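Local coordinates for protein yahD a copper inducible hydrolase (Lactococcus lactis subsp. lactis, PDB 3OG9), which is probably a hydrolase of the alpha/beta-hydrolase superfamily, is induced by copper, and binds D-malate in its pocket, at residues 46-51 against 87-92; 118-123 against 178-183; 185-190 against 195-200. One frame throughout, in Å; residues are numbered along the deposited sequence. Where two conformers were deposited one is given.

Contact 1: 46-51 against 87-92; sequences LSIRGR and TDEVSL
I48, the last residue of strand 45-48, meets V90 of helix 76-97 through methyl groups alone: its CD1 lies 3.9 Å from CG2 of V90. The two side chains cross at about a right angle. On the strand side, CG1 is anti to the carbonyl carbon (chi1 -62°) and chi2 is extended, which carries CD1 out toward the helix. V90 answers with one branch of its fork, CG2.

A second, looser apolar touch comes from E89, whose CG methylene stands 4.4 Å from CD1 of I48. Here the aliphatic part of an acidic side chain flanks the isoleucine, and the bend at chi2 (69°) goes with a carboxylate that is engaged with another part of the chain: OE2 is hydrogen-bonded to OG1 of T5.

Polar groups at the strand end are likewise tied to other parts of the fold, I48 O accepting a bond from the hydroxyl of Y60 and S47 OG pairing with the backbone of E29. The contact is therefore a small, buried patch of van der Waals packing where a helix covers a sheet, as expected of an alpha/beta hydrolase. I48 also touches W85, L86 and L93 of the same helix, L20 of strand 19-22 and Y7 of strand 7-10, while V90 reaches L20, so that the helix rests on strands 45-48 and 19-22, with strand 7-10 beside I48.

Contact 2: 118-123 against 178-183; sequences NMFLRG and SGCQLE
F120 and C180 make the closest approach between the end of helix 111-121 and the turn that leads into strand 181-186. The ring atom CE2 of F120 is 4.0 Å from SG of C180. The sulfur sits 5.3 Å from the ring centroid and 71° off the ring normal, an oblique sulfur-aromatic contact. With CG anti to the backbone N (chi1 -165°), the phenyl group swings out from the helix and brings CE2 to the thiol; C180 in turn points its CB toward the helix.

Beside this pair, L121 extends a methyl, CD2, to 4.3 Å from OG of S178. The hydroxyl itself is hydrogen-bonded to the carbonyl O of L175, one turn back in helix 165-177, and the leucine only packs against it.

What sets these groups in place is the way two helices end. G123 closes helix 111-121 and G179 closes helix 165-177, each with positive phi in a Schellman motif. The turn at G179, between S178 and C180, lets the chain reverse direction, and S178 meets L121 while C180 meets F120. Around this buried seam, F120 also packs on V152 of strand 151-156 and on L147 and K150, C180 on L147 and L175, and L121 on L175, so the contact joins helix 111-121 to helix 165-177 and to the edge of the sheet.

Contact 3: 185-190 against 195-200; sequences YESSLG and QEEVLA
The phenol ring of Y185 turns one face to the first turns of helix 195-208. CA of E197 lies over that face, 4.1 Å from the ring centroid and 27° off its normal, a CH-pi contact with the helix backbone itself. E197 thus covers the face with CA, and with CB it reaches CD2 and CE2 of the ring, 3.6 Å from both, while the A200 methyl approaches CD1 obliquely, CB to CD1 being 3.4 Å. At the hydroxyl end, OH of Y185 is 3.3 Å from CB of E196, whose bent chain leads the acid away from the strand. CG of Y185 is anti to the backbone N (chi1 -179°), which holds the ring out from strand 181-186 toward the helix.

E197 leaves the ring by a different route. Its CG falls between the backbone N and the carbonyl carbon (chi1 71°) and the chain beyond is extended, bringing OE1 to 3.7 Å from OG of S187, close but too long for a hydrogen bond. Both carboxylate oxygens are satisfied by other residues: OE2 by the hydroxyl of S155, OE1 by NE2 of H134.

Chemically, then, one glutamate serves two purposes. Its CA and CB cushion an aromatic face, whereas its acid end is held by the two hydrogen bonds with S155 and H134, and the nearby H134 would probably favour the charged form. The side chain of E197 is about 9 Å from that of the malate-binding S110. The packing joins the end of strand 181-186 to the start of helix 195-208, and the short link between them carries the malate-binding H191.

How the contacts relate
Contacts 1 and 2 are buried, whereas contact 3 is only partly so and lies on the other side of the chain's centre from contact 1, their centres about 27 Å apart. All three reach the same sheet, but at different places: contact 1 at strand 45-48, contact 2 just ahead of the edge strand 181-186, contact 3 at its end. The chemistry changes accordingly. Contact 1 is almost purely aliphatic, contact 2 adds a sulfur beside an aromatic ring, and contact 3 sets a tyrosine against helix backbone and acidic residues. Contact 3 buries the most surface, and its segments are also the closest in sequence.

Contact 1: 46-51 against 87-92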
ATOM      1  N   LEU A  46       4.418  -5.982 -10.442  1.00  8.02           N
ATOM      2  CA  LEU A  46       5.603  -6.165  -9.637  1.00  7.84           C
ATOM      3  C   LEU A  46       5.168  -6.357  -8.180  1.00  7.48           C
ATOM      4  O   LEU A  46       4.490  -5.508  -7.625  1.00  7.21           O
ATOM      5  CB  LEU A  46       6.504  -4.927  -9.729  1.00  7.85           C
ATOM      6  CG  LEU A  46       7.879  -5.117  -9.047  1.00 10.29           C
ATOM      7  CD1 LEU A  46       8.670  -6.267  -9.677  1.00 10.79           C
ATOM      8  CD2 LEU A  46       8.644  -3.806  -9.149  1.00 10.30           C
ATOM      9  N   SER A  47       5.558  -7.471  -7.571  1.00  6.34           N
ATOM     10  CA  SER A  47       5.115  -7.774  -6.193  1.00  6.07           C
ATOM     11  C   SER A  47       6.322  -8.142  -5.367  1.00  5.94           C
ATOM     12  O   SER A  47       6.987  -9.113  -5.680  1.00  5.18           O
ATOM     13  CB  SER A  47       4.119  -8.944  -6.221  1.00  6.29           C
ATOM     14  OG  SER A  47       3.580  -9.187  -4.925  1.00  9.27           O
ATOM     15  N   ILE A  48       6.613  -7.371  -4.314  1.00  5.87           N
ATOM     16  CA  ILE A  48       7.844  -7.539  -3.538  1.00  7.30           C
ATOM     17  C   ILE A  48       7.528  -7.943  -2.075  1.00  7.41           C
ATOM     18  O   ILE A  48       6.729  -7.261  -1.409  1.00  7.72           O
ATOM     19  CB  ILE A  48       8.682  -6.209  -3.529  1.00  7.35           C
ATOM     20  CG1 ILE A  48       9.122  -5.806  -4.951  1.00  8.62           C
ATOM     21  CG2 ILE A  48       9.918  -6.320  -2.585  1.00  7.22           C
ATOM     22  CD1 ILE A  48       9.590  -4.344  -5.044  1.00  6.03           C
ATOM     23  N   ARG A  49       8.152  -9.028  -1.594  1.00  7.27           N
ATOM     24  CA  ARG A  49       7.951  -9.507  -0.224  1.00  6.94           C
ATOM     25  C   ARG A  49       8.660  -8.601   0.785  1.00  7.15           C
ATOM     26  O   ARG A  49       9.759  -8.140   0.535  1.00  6.96           O
ATOM     27  CB  ARG A  49       8.477 -10.947  -0.053  1.00  7.32           C
ATOM     28  CG  ARG A  49       7.998 -11.649   1.255  1.00  6.79           C
ATOM     29  CD  ARG A  49       8.866 -12.846   1.582  1.00  9.16           C
ATOM     30  NE  ARG A  49       8.718 -13.893   0.576  1.00 14.12           N
ATOM     31  CZ  ARG A  49       9.292 -15.091   0.631  1.00 18.61           C
ATOM     32  NH1 ARG A  49      10.068 -15.425   1.659  1.00 18.28           N
ATOM     33  NH2 ARG A  49       9.081 -15.966  -0.344  1.00 17.74           N
ATOM     34  N   GLY A  50       8.033  -8.375   1.928  1.00  6.75           N
ATOM     35  CA  GLY A  50       8.667  -7.661   3.029  1.00  7.76           C
ATOM     36  C   GLY A  50       9.864  -8.465   3.533  1.00  8.48           C
ATOM     37  O   GLY A  50       9.903  -9.695   3.422  1.00  9.21           O
ATOM     38  N   ARG A  51      10.842  -7.766   4.097  1.00  9.84           N
ATOM     39  CA  ARG A  51      12.097  -8.391   4.533  1.00 10.35           C
ATOM     40  C   ARG A  51      12.056  -8.896   5.982  1.00 11.10           C
ATOM     41  O   ARG A  51      12.954  -9.623   6.394  1.00 10.44           O
ATOM     42  CB  ARG A  51      13.229  -7.387   4.414  1.00  9.76           C
ATOM     43  CG  ARG A  51      13.636  -7.103   2.997  1.00 11.90           C
ATOM     44  CD  ARG A  51      15.083  -6.596   2.963  1.00 10.75           C
ATOM     45  NE  ARG A  51      15.289  -5.406   3.786  1.00 14.14           N
ATOM     46  CZ  ARG A  51      16.462  -4.793   3.882  1.00 17.13           C
ATOM     47  NH1 ARG A  51      17.489  -5.260   3.186  1.00 17.13           N
ATOM     48  NH2 ARG A  51      16.614  -3.737   4.656  1.00 18.06           N
ATOM     49  N   THR A  87      12.013   1.566  -1.449  0.70  9.67           N
ATOM     50  CA  THR A  87      12.049   2.557  -2.533  0.70 10.23           C
ATOM     51  C   THR A  87      13.209   2.255  -3.503  0.70  9.48           C
ATOM     52  O   THR A  87      13.034   2.296  -4.717  0.70  8.85           O
ATOM     53  CB  THR A  87      12.026   4.040  -2.022  0.70 11.21           C
ATOM     54  OG1 THR A  87      12.122   4.940  -3.141  0.70 10.30           O
ATOM     55  CG2 THR A  87      13.152   4.313  -1.080  0.70 12.92           C
ATOM     56  N   ASP A  88      14.366   1.876  -2.964  1.00  9.33           N
ATOM     57  CA  ASP A  88      15.551   1.610  -3.786  1.00  9.85           C
ATOM     58  C   ASP A  88      15.312   0.323  -4.572  1.00  9.15           C
ATOM     59  O   ASP A  88      15.666   0.222  -5.738  1.00  8.55           O
ATOM     60  CB  ASP A  88      16.828   1.514  -2.942  1.00 10.42           C
ATOM     61  CG  ASP A  88      17.305   2.879  -2.443  1.00 15.13           C
ATOM     62  OD1 ASP A  88      16.835   3.925  -2.949  1.00 18.18           O
ATOM     63  OD2 ASP A  88      18.126   2.896  -1.498  1.00 19.29           O
ATOM     64  N   GLU A  89      14.664  -0.647  -3.936  1.00  8.65           N
ATOM     65  CA  GLU A  89      14.362  -1.908  -4.583  1.00  7.63           C
ATOM     66  C   GLU A  89      13.358  -1.723  -5.715  1.00  7.91           C
ATOM     67  O   GLU A  89      13.511  -2.328  -6.785  1.00  7.39           O
ATOM     68  CB  GLU A  89      13.835  -2.930  -3.566  1.00  9.09           C
ATOM     69  CG  GLU A  89      13.864  -4.381  -4.056  1.00 11.12           C
ATOM     70  CD  GLU A  89      15.308  -4.931  -4.203  1.00 17.71           C
ATOM     71  OE1 GLU A  89      16.256  -4.268  -3.704  1.00 15.62           O
ATOM     72  OE2 GLU A  89      15.485  -6.007  -4.837  1.00 17.83           O
ATOM     73  N   VAL A  90      12.333  -0.906  -5.494  1.00  7.05           N
ATOM     74  CA  VAL A  90      11.378  -0.594  -6.555  1.00  7.21           C
ATOM     75  C   VAL A  90      12.085   0.031  -7.763  1.00  8.11           C
ATOM     76  O   VAL A  90      11.831  -0.368  -8.891  1.00  7.88           O
ATOM     77  CB  VAL A  90      10.218   0.329  -6.045  1.00  6.82           C
ATOM     78  CG1 VAL A  90       9.413   0.866  -7.201  1.00  8.08           C
ATOM     79  CG2 VAL A  90       9.320  -0.461  -5.055  1.00  5.77           C
ATOM     80  N   SER A  91      12.966   0.994  -7.520  1.00  9.21           N
ATOM     81  CA  SER A  91      13.686   1.667  -8.595  1.00 11.68           C
ATOM     82  C   SER A  91      14.570   0.678  -9.344  1.00 12.23           C
ATOM     83  O   SER A  91      14.659   0.719 -10.588  1.00 12.07           O
ATOM     84  CB  SER A  91      14.523   2.788  -8.026  1.00 11.03           C
ATOM     85  OG  SER A  91      13.726   3.929  -7.752  1.00 15.79           O
ATOM     86  N   LEU A  92      15.204  -0.230  -8.597  1.00 13.03           N
ATOM     87  CA  LEU A  92      16.119  -1.220  -9.211  1.00 13.07           C
ATOM     88  C   LEU A  92      15.376  -2.245 -10.067  1.00 12.63           C
ATOM     89  O   LEU A  92      15.829  -2.637 -11.182  1.00 11.77           O
ATOM     90  CB  LEU A  92      16.946  -1.892  -8.111  1.00 13.92           C
ATOM     91  CG  LEU A  92      17.936  -3.022  -8.364  1.00 16.33           C
ATOM     92  CD1 LEU A  92      19.208  -2.814  -7.510  1.00 20.73           C
ATOM     93  CD2 LEU A  92      17.312  -4.326  -8.001  1.00 18.13           C
TER

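Contact 2: 118-123 against 178-183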
ATOM      1  N   ASN A 118       2.659   5.357   3.656  1.00  5.41           N
ATOM      2  CA  ASN A 118       3.732   6.082   4.327  1.00  6.46           C
ATOM      3  C   ASN A 118       4.830   6.585   3.366  1.00  7.06           C
ATOM      4  O   ASN A 118       5.241   7.743   3.457  1.00  6.44           O
ATOM      5  CB  ASN A 118       4.311   5.223   5.457  1.00  6.62           C
ATOM      6  CG  ASN A 118       5.320   5.988   6.309  1.00  9.61           C
ATOM      7  OD1 ASN A 118       6.517   5.948   6.044  1.00 10.59           O
ATOM      8  ND2 ASN A 118       4.829   6.689   7.329  1.00 11.89           N
ATOM      9  N   MET A 119       5.282   5.728   2.444  1.00  8.29           N
ATOM     10  CA  MET A 119       6.248   6.121   1.406  1.00  9.52           C
ATOM     11  C   MET A 119       5.761   7.305   0.562  1.00  9.90           C
ATOM     12  O   MET A 119       6.541   8.205   0.236  1.00 10.89           O
ATOM     13  CB  MET A 119       6.544   4.942   0.492  1.00  8.70           C
ATOM     14  CG  MET A 119       7.474   3.926   1.179  1.00 10.05           C
ATOM     15  SD  MET A 119       7.952   2.535   0.138  1.00 15.41           S
ATOM     16  CE  MET A 119       6.379   1.964  -0.462  1.00 14.63           C
ATOM     17  N   PHE A 120       4.477   7.281   0.234  1.00  8.86           N
ATOM     18  CA  PHE A 120       3.830   8.297  -0.613  1.00  9.46           C
ATOM     19  C   PHE A 120       3.856   9.623   0.144  1.00  9.75           C
ATOM     20  O   PHE A 120       4.291  10.672  -0.397  1.00  9.31           O
ATOM     21  CB  PHE A 120       2.384   7.861  -0.820  1.00  9.40           C
ATOM     22  CG  PHE A 120       1.665   8.569  -1.934  1.00  8.57           C
ATOM     23  CD1 PHE A 120       2.260   8.721  -3.183  1.00 11.31           C
ATOM     24  CD2 PHE A 120       0.369   9.022  -1.745  1.00 10.46           C
ATOM     25  CE1 PHE A 120       1.575   9.343  -4.251  1.00 12.79           C
ATOM     26  CE2 PHE A 120      -0.330   9.636  -2.798  1.00 11.06           C
ATOM     27  CZ  PHE A 120       0.287   9.788  -4.059  1.00 10.88           C
ATOM     28  N   LEU A 121       3.405   9.570   1.394  1.00  9.47           N
ATOM     29  CA  LEU A 121       3.301  10.762   2.244  1.00 11.32           C
ATOM     30  C   LEU A 121       4.671  11.334   2.650  1.00 12.12           C
ATOM     31  O   LEU A 121       4.799  12.543   2.886  1.00 13.25           O
ATOM     32  CB  LEU A 121       2.453  10.452   3.483  1.00 10.83           C
ATOM     33  CG  LEU A 121       0.950  10.411   3.219  1.00 11.13           C
ATOM     34  CD1 LEU A 121       0.207   9.748   4.351  1.00 10.81           C
ATOM     35  CD2 LEU A 121       0.411  11.817   2.998  1.00 11.35           C
ATOM     36  N   ARG A 122       5.677  10.467   2.740  1.00 12.06           N
ATOM     37  CA  ARG A 122       7.034  10.884   3.036  1.00 12.23           C
ATOM     38  C   ARG A 122       7.755  11.349   1.784  1.00 12.36           C
ATOM     39  O   ARG A 122       8.901  11.803   1.889  1.00 13.22           O
ATOM     40  CB  ARG A 122       7.826   9.716   3.651  1.00 12.49           C
ATOM     41  CG  ARG A 122       7.516   9.418   5.129  1.00 14.68           C
ATOM     42  CD  ARG A 122       8.214  10.424   6.012  1.00 18.58           C
ATOM     43  NE  ARG A 122       8.119  10.169   7.444  1.00 19.31           N
ATOM     44  CZ  ARG A 122       8.722  10.928   8.351  1.00 24.75           C
ATOM     45  NH1 ARG A 122       9.441  11.971   7.959  1.00 28.09           N
ATOM     46  NH2 ARG A 122       8.615  10.661   9.642  1.00 27.30           N
ATOM     47  N   GLY A 123       7.137  11.170   0.606  1.00 11.64           N
ATOM     48  CA  GLY A 123       7.767  11.523  -0.686  1.00 12.02           C
ATOM     49  C   GLY A 123       8.945  10.641  -1.100  1.00 12.95           C
ATOM     50  O   GLY A 123       9.834  11.083  -1.833  1.00 12.78           O
ATOM     51  N   SER A 178      -2.432  17.113   1.905  0.50 13.26           N
ATOM     52  CA  SER A 178      -1.414  17.096   0.845  0.50 12.81           C
ATOM     53  C   SER A 178      -2.022  17.404  -0.523  0.50 12.36           C
ATOM     54  O   SER A 178      -1.306  17.663  -1.500  0.50 11.84           O
ATOM     55  CB  SER A 178      -0.688  15.744   0.809  0.50 12.57           C
ATOM     56  OG  SER A 178      -1.562  14.694   0.441  0.50 14.13           O
ATOM     57  N   GLY A 179      -3.345  17.382  -0.588  1.00 11.59           N
ATOM     58  CA  GLY A 179      -4.039  17.701  -1.824  1.00 11.70           C
ATOM     59  C   GLY A 179      -4.665  16.533  -2.556  1.00 10.47           C
ATOM     60  O   GLY A 179      -5.281  16.745  -3.594  1.00  9.92           O
ATOM     61  N   CYS A 180      -4.562  15.312  -2.011  1.00  9.77           N
ATOM     62  CA  CYS A 180      -5.124  14.123  -2.706  1.00  9.87           C
ATOM     63  C   CYS A 180      -6.634  14.147  -2.877  1.00  9.40           C
ATOM     64  O   CYS A 180      -7.368  14.634  -2.023  1.00  9.30           O
ATOM     65  CB  CYS A 180      -4.766  12.797  -2.013  1.00 10.78           C
ATOM     66  SG  CYS A 180      -3.048  12.426  -1.965  1.00 14.42           S
ATOM     67  N   GLN A 181      -7.090  13.535  -3.970  1.00  8.68           N
ATOM     68  CA  GLN A 181      -8.502  13.320  -4.213  1.00  8.46           C
ATOM     69  C   GLN A 181      -8.772  11.880  -3.760  1.00  7.69           C
ATOM     70  O   GLN A 181      -8.246  10.944  -4.334  1.00  8.37           O
ATOM     71  CB  GLN A 181      -8.798  13.450  -5.717  1.00  7.75           C
ATOM     72  CG  GLN A 181      -8.970  14.878  -6.249  1.00  9.91           C
ATOM     73  CD  GLN A 181      -7.675  15.703  -6.204  1.00 12.65           C
ATOM     74  OE1 GLN A 181      -6.595  15.273  -6.654  1.00 14.88           O
ATOM     75  NE2 GLN A 181      -7.782  16.881  -5.655  1.00  8.15           N
ATOM     76  N   LEU A 182      -9.597  11.711  -2.748  1.00  7.70           N
ATOM     77  CA  LEU A 182      -9.824  10.402  -2.137  1.00  8.28           C
ATOM     78  C   LEU A 182     -11.148   9.813  -2.503  1.00  8.61           C
ATOM     79  O   LEU A 182     -12.152  10.523  -2.551  1.00  7.65           O
ATOM     80  CB  LEU A 182      -9.819  10.518  -0.596  1.00  8.17           C
ATOM     81  CG  LEU A 182      -8.540  10.981   0.073  1.00 11.63           C
ATOM     82  CD1 LEU A 182      -8.627  10.862   1.640  1.00 11.30           C
ATOM     83  CD2 LEU A 182      -7.415  10.115  -0.474  1.00 10.83           C
ATOM     84  N   GLU A 183     -11.144   8.500  -2.715  1.00  8.36           N
ATOM     85  CA  GLU A 183     -12.362   7.706  -2.707  1.00  9.30           C
ATOM     86  C   GLU A 183     -12.305   6.783  -1.501  1.00  9.02           C
ATOM     87  O   GLU A 183     -11.353   6.013  -1.360  1.00  9.10           O
ATOM     88  CB  GLU A 183     -12.477   6.869  -3.981  1.00  9.01           C
ATOM     89  CG  GLU A 183     -13.630   5.837  -3.992  1.00 12.33           C
ATOM     90  CD  GLU A 183     -14.952   6.442  -4.420  1.00 14.86           C
ATOM     91  OE1 GLU A 183     -14.910   7.466  -5.126  1.00 17.12           O
ATOM     92  OE2 GLU A 183     -16.031   5.889  -4.076  1.00 16.74           O
TER

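Contact 3: 185-190 against 195-200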
ATOM      1  N   TYR A 185     -14.095   3.635   0.450  1.00  6.91           N
ATOM      2  CA  TYR A 185     -15.045   2.524   0.398  1.00  7.47           C
ATOM      3  C   TYR A 185     -15.227   1.906   1.792  1.00  8.54           C
ATOM      4  O   TYR A 185     -14.239   1.551   2.444  1.00  7.83           O
ATOM      5  CB  TYR A 185     -14.586   1.426  -0.582  1.00  8.42           C
ATOM      6  CG  TYR A 185     -15.601   0.310  -0.634  1.00  6.61           C
ATOM      7  CD1 TYR A 185     -16.703   0.385  -1.501  1.00 10.26           C
ATOM      8  CD2 TYR A 185     -15.516  -0.772   0.232  1.00  9.60           C
ATOM      9  CE1 TYR A 185     -17.673  -0.646  -1.545  1.00 10.07           C
ATOM     10  CE2 TYR A 185     -16.477  -1.795   0.215  1.00  7.79           C
ATOM     11  CZ  TYR A 185     -17.540  -1.719  -0.668  1.00 10.95           C
ATOM     12  OH  TYR A 185     -18.470  -2.719  -0.659  1.00 12.58           O
ATOM     13  N   GLU A 186     -16.476   1.764   2.228  1.00  9.17           N
ATOM     14  CA  GLU A 186     -16.780   1.225   3.559  1.00 11.55           C
ATOM     15  C   GLU A 186     -17.192  -0.247   3.425  1.00 10.85           C
ATOM     16  O   GLU A 186     -18.189  -0.540   2.769  1.00  9.42           O
ATOM     17  CB  GLU A 186     -17.872   2.052   4.257  1.00 12.16           C
ATOM     18  CG  GLU A 186     -18.059   1.663   5.765  1.00 17.09           C
ATOM     19  CD  GLU A 186     -19.212   2.346   6.498  1.00 18.60           C
ATOM     20  OE1 GLU A 186     -19.602   3.497   6.158  1.00 28.72           O
ATOM     21  OE2 GLU A 186     -19.721   1.730   7.452  1.00 25.83           O
ATOM     22  N   SER A 187     -16.376  -1.166   3.976  1.00 10.97           N
ATOM     23  CA  SER A 187     -16.689  -2.618   3.990  1.00 10.60           C
ATOM     24  C   SER A 187     -17.275  -3.028   5.351  1.00 11.09           C
ATOM     25  O   SER A 187     -17.319  -2.216   6.262  1.00 11.16           O
ATOM     26  CB  SER A 187     -15.448  -3.445   3.657  1.00 11.07           C
ATOM     27  OG  SER A 187     -14.467  -3.298   4.674  1.00  8.48           O
ATOM     28  N   SER A 188     -17.744  -4.265   5.475  0.50 11.48           N
ATOM     29  CA  SER A 188     -18.451  -4.685   6.699  0.50 12.28           C
ATOM     30  C   SER A 188     -17.881  -5.944   7.337  0.50 12.55           C
ATOM     31  O   SER A 188     -18.549  -6.588   8.154  0.50 12.88           O
ATOM     32  CB  SER A 188     -19.955  -4.894   6.416  0.50 12.42           C
ATOM     33  OG  SER A 188     -20.138  -5.903   5.442  0.50 12.07           O
ATOM     34  N   LEU A 189     -16.656  -6.302   6.978  1.00 13.01           N
ATOM     35  CA  LEU A 189     -16.031  -7.480   7.566  1.00 13.29           C
ATOM     36  C   LEU A 189     -14.781  -7.203   8.401  1.00 13.07           C
ATOM     37  O   LEU A 189     -13.858  -7.983   8.385  1.00 12.48           O
ATOM     38  CB  LEU A 189     -15.838  -8.583   6.520  1.00 13.84           C
ATOM     39  CG  LEU A 189     -17.208  -9.291   6.590  1.00 19.55           C
ATOM     40  CD1 LEU A 189     -18.022  -9.202   5.332  1.00 21.39           C
ATOM     41  CD2 LEU A 189     -17.243 -10.670   7.271  1.00 19.26           C
ATOM     42  N   GLY A 190     -14.784  -6.109   9.166  1.00 11.67           N
ATOM     43  CA  GLY A 190     -13.597  -5.778   9.945  1.00 11.67           C
ATOM     44  C   GLY A 190     -12.345  -5.669   9.078  1.00 11.06           C
ATOM     45  O   GLY A 190     -12.425  -5.160   7.984  1.00 10.83           O
ATOM     46  N   GLN A 195     -14.571  -9.202  -1.224  1.00  8.59           N
ATOM     47  CA  GLN A 195     -14.777  -9.233  -2.680  1.00  9.86           C
ATOM     48  C   GLN A 195     -15.356  -7.908  -3.151  1.00  8.96           C
ATOM     49  O   GLN A 195     -15.050  -7.435  -4.247  1.00  9.94           O
ATOM     50  CB  GLN A 195     -15.680 -10.425  -3.089  1.00 10.60           C
ATOM     51  CG  GLN A 195     -14.940 -11.798  -2.853  1.00 12.49           C
ATOM     52  CD  GLN A 195     -15.750 -13.080  -3.149  1.00 14.30           C
ATOM     53  OE1 GLN A 195     -15.958 -13.931  -2.261  1.00 15.56           O
ATOM     54  NE2 GLN A 195     -16.143 -13.249  -4.397  1.00 20.15           N
ATOM     55  N   GLU A 196     -16.221  -7.319  -2.335  1.00  9.40           N
ATOM     56  CA  GLU A 196     -16.925  -6.091  -2.715  1.00  8.58           C
ATOM     57  C   GLU A 196     -15.965  -4.903  -2.737  1.00  8.13           C
ATOM     58  O   GLU A 196     -16.073  -4.025  -3.602  1.00  6.55           O
ATOM     59  CB  GLU A 196     -18.098  -5.801  -1.759  1.00  8.63           C
ATOM     60  CG  GLU A 196     -19.247  -6.837  -1.837  1.00 12.68           C
ATOM     61  CD  GLU A 196     -18.969  -8.169  -1.077  1.00 21.32           C
ATOM     62  OE1 GLU A 196     -17.936  -8.305  -0.369  1.00 19.13           O
ATOM     63  OE2 GLU A 196     -19.815  -9.094  -1.193  1.00 25.28           O
ATOM     64  N   GLU A 197     -15.022  -4.861  -1.806  1.00  7.28           N
ATOM     65  CA  GLU A 197     -14.101  -3.702  -1.869  1.00  7.77           C
ATOM     66  C   GLU A 197     -13.158  -3.791  -3.057  1.00  6.57           C
ATOM     67  O   GLU A 197     -12.780  -2.772  -3.621  1.00  5.26           O
ATOM     68  CB  GLU A 197     -13.339  -3.463  -0.560  1.00  6.78           C
ATOM     69  CG  GLU A 197     -12.269  -4.483  -0.218  1.00  9.56           C
ATOM     70  CD  GLU A 197     -11.776  -4.272   1.227  1.00  9.22           C
ATOM     71  OE1 GLU A 197     -12.285  -4.930   2.142  1.00  9.85           O
ATOM     72  OE2 GLU A 197     -10.922  -3.391   1.444  1.00 12.81           O
ATOM     73  N   VAL A 198     -12.781  -5.009  -3.435  1.00  6.27           N
ATOM     74  CA  VAL A 198     -11.978  -5.216  -4.642  1.00  6.52           C
ATOM     75  C   VAL A 198     -12.707  -4.806  -5.951  1.00  7.42           C
ATOM     76  O   VAL A 198     -12.113  -4.146  -6.841  1.00  7.60           O
ATOM     77  CB  VAL A 198     -11.427  -6.648  -4.690  1.00  6.42           C
ATOM     78  CG1 VAL A 198     -10.767  -6.946  -6.038  1.00  6.24           C
ATOM     79  CG2 VAL A 198     -10.474  -6.835  -3.542  1.00  4.31           C
ATOM     80  N   LEU A 199     -13.979  -5.170  -6.072  1.00  6.74           N
ATOM     81  CA  LEU A 199     -14.776  -4.671  -7.207  1.00  8.09           C
ATOM     82  C   LEU A 199     -14.930  -3.139  -7.207  1.00  7.03           C
ATOM     83  O   LEU A 199     -14.939  -2.513  -8.278  1.00  7.86           O
ATOM     84  CB  LEU A 199     -16.138  -5.373  -7.291  1.00  8.55           C
ATOM     85  CG  LEU A 199     -16.034  -6.880  -7.586  1.00 12.23           C
ATOM     86  CD1 LEU A 199     -17.434  -7.493  -7.750  1.00 18.15           C
ATOM     87  CD2 LEU A 199     -15.209  -7.132  -8.848  1.00 17.58           C
ATOM     88  N   ALA A 200     -15.065  -2.549  -6.022  1.00  6.44           N
ATOM     89  CA  ALA A 200     -15.166  -1.101  -5.884  1.00  6.68           C
ATOM     90  C   ALA A 200     -13.881  -0.430  -6.407  1.00  6.09           C
ATOM     91  O   ALA A 200     -13.912   0.606  -7.102  1.00  4.96           O
ATOM     92  CB  ALA A 200     -15.436  -0.718  -4.444  1.00  6.15           C
TER